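Local coordinates for protein glucoamylase (Thermoanaerobacterium thermosaccharolyticum, PDB 1LF6) that hydrolyses starch-type glucans, successively releasing beta-D-glucose from the non-reducing ends of alpha-1,4-linked chains, and probably also cleaves isomaltose, at residues Y337-A351 / A649-I661. Sequence-based numbering, arbitrary orientation.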
# COMPACT_ATOMS: atom_id res chain seq x y z
N TYR A 337 -2.17 1.20 -7.33
CA TYR A 337 -1.78 1.81 -6.06
C TYR A 337 -0.27 2.06 -5.97
O TYR A 337 0.22 2.56 -4.96
CB TYR A 337 -2.23 0.93 -4.88
CG TYR A 337 -3.71 1.01 -4.60
CD1 TYR A 337 -4.65 0.46 -5.47
CD2 TYR A 337 -4.19 1.68 -3.46
CE1 TYR A 337 -6.01 0.57 -5.23
CE2 TYR A 337 -5.55 1.79 -3.21
CZ TYR A 337 -6.46 1.23 -4.10
OH TYR A 337 -7.81 1.34 -3.87
N HIS A 338 0.46 1.71 -7.03
CA HIS A 338 1.90 1.92 -7.05
C HIS A 338 2.21 3.27 -7.67
O HIS A 338 3.28 3.48 -8.24
CB HIS A 338 2.61 0.81 -7.83
CG HIS A 338 2.46 -0.55 -7.23
ND1 HIS A 338 1.28 -1.26 -7.29
CD2 HIS A 338 3.32 -1.31 -6.53
CE1 HIS A 338 1.42 -2.41 -6.66
NE2 HIS A 338 2.65 -2.47 -6.18
N LEU A 339 1.26 4.19 -7.54
CA LEU A 339 1.41 5.54 -8.07
C LEU A 339 1.55 6.49 -6.89
O LEU A 339 1.32 6.11 -5.74
CB LEU A 339 0.20 5.92 -8.92
CG LEU A 339 0.02 5.08 -10.18
CD1 LEU A 339 -1.34 5.36 -10.82
CD2 LEU A 339 1.15 5.39 -11.15
N VAL A 340 1.94 7.72 -7.18
CA VAL A 340 2.12 8.73 -6.14
C VAL A 340 0.99 9.75 -6.21
O VAL A 340 0.78 10.39 -7.23
CB VAL A 340 3.47 9.49 -6.31
CG1 VAL A 340 3.66 10.48 -5.17
CG2 VAL A 340 4.63 8.50 -6.35
N TRP A 341 0.26 9.87 -5.11
CA TRP A 341 -0.84 10.83 -5.00
C TRP A 341 -0.41 11.89 -4.00
O TRP A 341 0.03 11.58 -2.89
CB TRP A 341 -2.11 10.17 -4.48
CG TRP A 341 -2.97 9.50 -5.51
CD1 TRP A 341 -4.03 10.05 -6.19
CD2 TRP A 341 -2.91 8.13 -5.92
NE1 TRP A 341 -4.63 9.10 -6.98
CE2 TRP A 341 -3.96 7.91 -6.83
CE3 TRP A 341 -2.06 7.06 -5.59
CZ2 TRP A 341 -4.20 6.66 -7.42
CZ3 TRP A 341 -2.29 5.82 -6.18
CH2 TRP A 341 -3.36 5.63 -7.09
N SER A 342 -0.55 13.14 -4.40
CA SER A 342 -0.21 14.26 -3.55
C SER A 342 -0.95 14.15 -2.21
O SER A 342 -0.37 14.42 -1.14
CB SER A 342 -0.60 15.56 -4.25
OG SER A 342 -0.56 16.66 -3.38
N ARG A 343 -2.22 13.74 -2.27
CA ARG A 343 -3.04 13.60 -1.07
C ARG A 343 -2.45 12.56 -0.12
O ARG A 343 -2.13 12.87 1.03
CB ARG A 343 -4.48 13.22 -1.46
CG ARG A 343 -5.40 12.87 -0.29
CD ARG A 343 -6.82 12.55 -0.75
NE ARG A 343 -6.82 11.73 -1.97
CZ ARG A 343 -7.06 12.20 -3.19
NH1 ARG A 343 -7.33 13.49 -3.37
NH2 ARG A 343 -7.00 11.38 -4.23
N ASP A 344 -2.27 11.34 -0.60
CA ASP A 344 -1.71 10.28 0.24
C ASP A 344 -0.33 10.66 0.76
O ASP A 344 -0.03 10.45 1.93
CB ASP A 344 -1.65 8.96 -0.54
CG ASP A 344 -3.03 8.45 -0.93
OD1 ASP A 344 -3.34 7.27 -0.66
OD2 ASP A 344 -3.81 9.24 -1.50
N LEU A 345 0.51 11.21 -0.11
CA LEU A 345 1.86 11.61 0.28
C LEU A 345 1.81 12.63 1.41
O LEU A 345 2.58 12.56 2.37
CB LEU A 345 2.59 12.19 -0.94
CG LEU A 345 4.08 12.50 -0.85
CD1 LEU A 345 4.86 11.26 -0.43
CD2 LEU A 345 4.57 13.00 -2.21
N TYR A 346 0.89 13.58 1.30
CA TYR A 346 0.69 14.62 2.30
C TYR A 346 0.41 14.01 3.66
O TYR A 346 1.02 14.38 4.67
CB TYR A 346 -0.49 15.51 1.87
CG TYR A 346 -1.07 16.42 2.93
CD1 TYR A 346 -0.36 17.54 3.39
CD2 TYR A 346 -2.33 16.18 3.47
CE1 TYR A 346 -0.90 18.39 4.36
CE2 TYR A 346 -2.88 17.02 4.44
CZ TYR A 346 -2.16 18.13 4.88
OH TYR A 346 -2.71 18.96 5.83
N HIS A 347 -0.51 13.05 3.69
CA HIS A 347 -0.88 12.39 4.93
C HIS A 347 0.28 11.56 5.48
O HIS A 347 0.54 11.56 6.69
CB HIS A 347 -2.11 11.53 4.70
CG HIS A 347 -3.35 12.33 4.41
ND1 HIS A 347 -3.86 13.25 5.31
CD2 HIS A 347 -4.16 12.37 3.32
CE1 HIS A 347 -4.93 13.82 4.78
NE2 HIS A 347 -5.13 13.30 3.58
N VAL A 348 0.99 10.87 4.59
CA VAL A 348 2.13 10.06 4.99
C VAL A 348 3.18 11.00 5.60
O VAL A 348 3.74 10.72 6.65
CB VAL A 348 2.72 9.30 3.76
CG1 VAL A 348 4.10 8.70 4.11
CG2 VAL A 348 1.75 8.18 3.35
N ALA A 349 3.42 12.13 4.94
CA ALA A 349 4.38 13.11 5.43
C ALA A 349 3.99 13.60 6.84
O ALA A 349 4.85 13.83 7.69
CB ALA A 349 4.46 14.28 4.48
N ASN A 350 2.69 13.76 7.07
CA ASN A 350 2.24 14.21 8.38
C ASN A 350 2.55 13.18 9.46
O ASN A 350 2.84 13.54 10.61
CB ASN A 350 0.74 14.52 8.35
CG ASN A 350 0.43 15.81 7.64
OD1 ASN A 350 1.22 16.76 7.69
ND2 ASN A 350 -0.72 15.87 6.98
N ALA A 351 2.50 11.90 9.10
CA ALA A 351 2.81 10.83 10.05
C ALA A 351 4.31 10.89 10.34
O ALA A 351 4.73 10.77 11.49
CB ALA A 351 2.44 9.47 9.46
N ALA A 649 -6.98 -3.12 -1.17
CA ALA A 649 -5.57 -2.84 -1.01
C ALA A 649 -5.14 -2.91 0.46
O ALA A 649 -5.91 -2.57 1.37
CB ALA A 649 -5.24 -1.45 -1.57
N SER A 650 -3.93 -3.39 0.68
CA SER A 650 -3.33 -3.48 2.01
C SER A 650 -1.85 -3.80 1.83
O SER A 650 -1.48 -4.62 0.99
CB SER A 650 -3.99 -4.57 2.85
OG SER A 650 -3.42 -5.83 2.56
N PRO A 651 -0.98 -3.13 2.58
CA PRO A 651 -1.34 -2.08 3.55
C PRO A 651 -1.74 -0.77 2.87
O PRO A 651 -1.13 -0.38 1.88
CB PRO A 651 -0.06 -1.93 4.38
CG PRO A 651 1.03 -2.30 3.42
CD PRO A 651 0.44 -3.50 2.71
N LEU A 652 -2.77 -0.10 3.39
CA LEU A 652 -3.17 1.20 2.83
C LEU A 652 -2.34 2.19 3.62
O LEU A 652 -2.63 2.47 4.79
CB LEU A 652 -4.67 1.48 3.02
CG LEU A 652 -5.16 2.78 2.38
CD1 LEU A 652 -5.03 2.69 0.87
CD2 LEU A 652 -6.61 3.05 2.75
N ASN A 653 -1.29 2.71 2.99
CA ASN A 653 -0.38 3.63 3.65
C ASN A 653 -1.03 4.83 4.32
O ASN A 653 -0.63 5.23 5.41
CB ASN A 653 0.70 4.07 2.66
CG ASN A 653 1.60 2.92 2.23
OD1 ASN A 653 1.74 1.93 2.96
ND2 ASN A 653 2.21 3.03 1.06
N TRP A 654 -2.05 5.39 3.68
CA TRP A 654 -2.76 6.53 4.24
C TRP A 654 -3.43 6.14 5.57
O TRP A 654 -3.46 6.93 6.52
CB TRP A 654 -3.79 7.01 3.21
CG TRP A 654 -4.61 8.21 3.60
CD1 TRP A 654 -4.51 8.95 4.74
CD2 TRP A 654 -5.70 8.76 2.86
NE1 TRP A 654 -5.47 9.94 4.76
CE2 TRP A 654 -6.21 9.84 3.61
CE3 TRP A 654 -6.29 8.45 1.63
CZ2 TRP A 654 -7.29 10.61 3.17
CZ3 TRP A 654 -7.36 9.21 1.19
CH2 TRP A 654 -7.85 10.28 1.96
N ALA A 655 -3.96 4.92 5.64
CA ALA A 655 -4.62 4.45 6.85
C ALA A 655 -3.61 4.27 7.99
O ALA A 655 -3.90 4.56 9.15
CB ALA A 655 -5.35 3.15 6.59
N HIS A 656 -2.42 3.78 7.67
CA HIS A 656 -1.39 3.60 8.68
C HIS A 656 -0.91 4.97 9.16
O HIS A 656 -0.61 5.15 10.34
CB HIS A 656 -0.23 2.78 8.12
CG HIS A 656 -0.47 1.30 8.17
ND1 HIS A 656 -0.39 0.58 9.34
CD2 HIS A 656 -0.88 0.43 7.22
CE1 HIS A 656 -0.75 -0.67 9.12
NE2 HIS A 656 -1.05 -0.79 7.84
N ALA A 657 -0.86 5.93 8.24
CA ALA A 657 -0.45 7.28 8.57
C ALA A 657 -1.50 7.88 9.50
O ALA A 657 -1.18 8.55 10.48
CB ALA A 657 -0.31 8.12 7.30
N GLU A 658 -2.77 7.61 9.18
CA GLU A 658 -3.86 8.12 10.00
C GLU A 658 -3.78 7.50 11.39
O GLU A 658 -4.00 8.20 12.38
CB GLU A 658 -5.21 7.78 9.36
CG GLU A 658 -6.42 8.43 10.05
CD GLU A 658 -6.47 9.94 9.87
OE1 GLU A 658 -5.64 10.48 9.11
OE2 GLU A 658 -7.34 10.58 10.50
N TYR A 659 -3.47 6.21 11.48
CA TYR A 659 -3.37 5.57 12.79
C TYR A 659 -2.26 6.21 13.62
O TYR A 659 -2.45 6.50 14.80
CB TYR A 659 -3.09 4.06 12.68
CG TYR A 659 -2.78 3.45 14.04
CD1 TYR A 659 -1.46 3.35 14.49
CD2 TYR A 659 -3.80 3.08 14.91
CE1 TYR A 659 -1.16 2.91 15.78
CE2 TYR A 659 -3.51 2.64 16.21
CZ TYR A 659 -2.20 2.56 16.63
OH TYR A 659 -1.91 2.15 17.91
N VAL A 660 -1.11 6.43 13.00
CA VAL A 660 0.01 7.06 13.69
C VAL A 660 -0.38 8.43 14.25
O VAL A 660 -0.17 8.71 15.42
CB VAL A 660 1.22 7.22 12.74
CG1 VAL A 660 2.31 8.07 13.39
CG2 VAL A 660 1.77 5.86 12.39
N ILE A 661 -0.97 9.26 13.39
CA ILE A 661 -1.39 10.60 13.80
C ILE A 661 -2.46 10.57 14.89
O ILE A 661 -2.45 11.40 15.81
CB ILE A 661 -1.88 11.41 12.57
CG1 ILE A 661 -0.69 11.69 11.65
CG2 ILE A 661 -2.52 12.71 13.01
CD1 ILE A 661 -1.07 12.16 10.26
O HOH W 1 -8.71 -1.57 -2.75
O HOH W 2 -2.28 5.31 0.85
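Trp654 is the main bump of helix 653-661, and His347 lies flat against it: the imidazole and the indole's five-membered ring form an offset stack, planes 7° apart, with His347 CD2 3.1 Å from Trp654 NE1. Tyr346 covers the other imidazole face. The indole reaches along helix 342-351 because chi1 of -179° swings CG away from its own backbone N, and its six-membered ring meets the methylenes of Arg343, CD lying 3.7 Å from Trp654 CH2. Were Trp654 an alanine, His347 would probably lose its stacking partner on one face and a gap would open beside Arg343. At the backbone root of Trp654, a water donates to Asp344 OD1 and accepts from Trp654 N. Further along, small residues let the helices close to 8.3 Å between axes, crossing at 33°: Ala657 CB sits in the hollow formed by His347 O, Val348 CA and Ala351 CB, while Ile661 CD1 rests on His347 O, Asn350 CB and Ala351 N. Before the helices, Ala649 CB sits over one face of the Tyr337 ring in a CH-pi contact. Arg343 lies about 4 Å, side chain to side chain, from Glu438, the probable proton donor. Both helices belong to the (alpha/alpha) barrel; helix 600-612 packs against Trp654 and Ile661, and helices 358-375 and 395-407 flank helix 342-355.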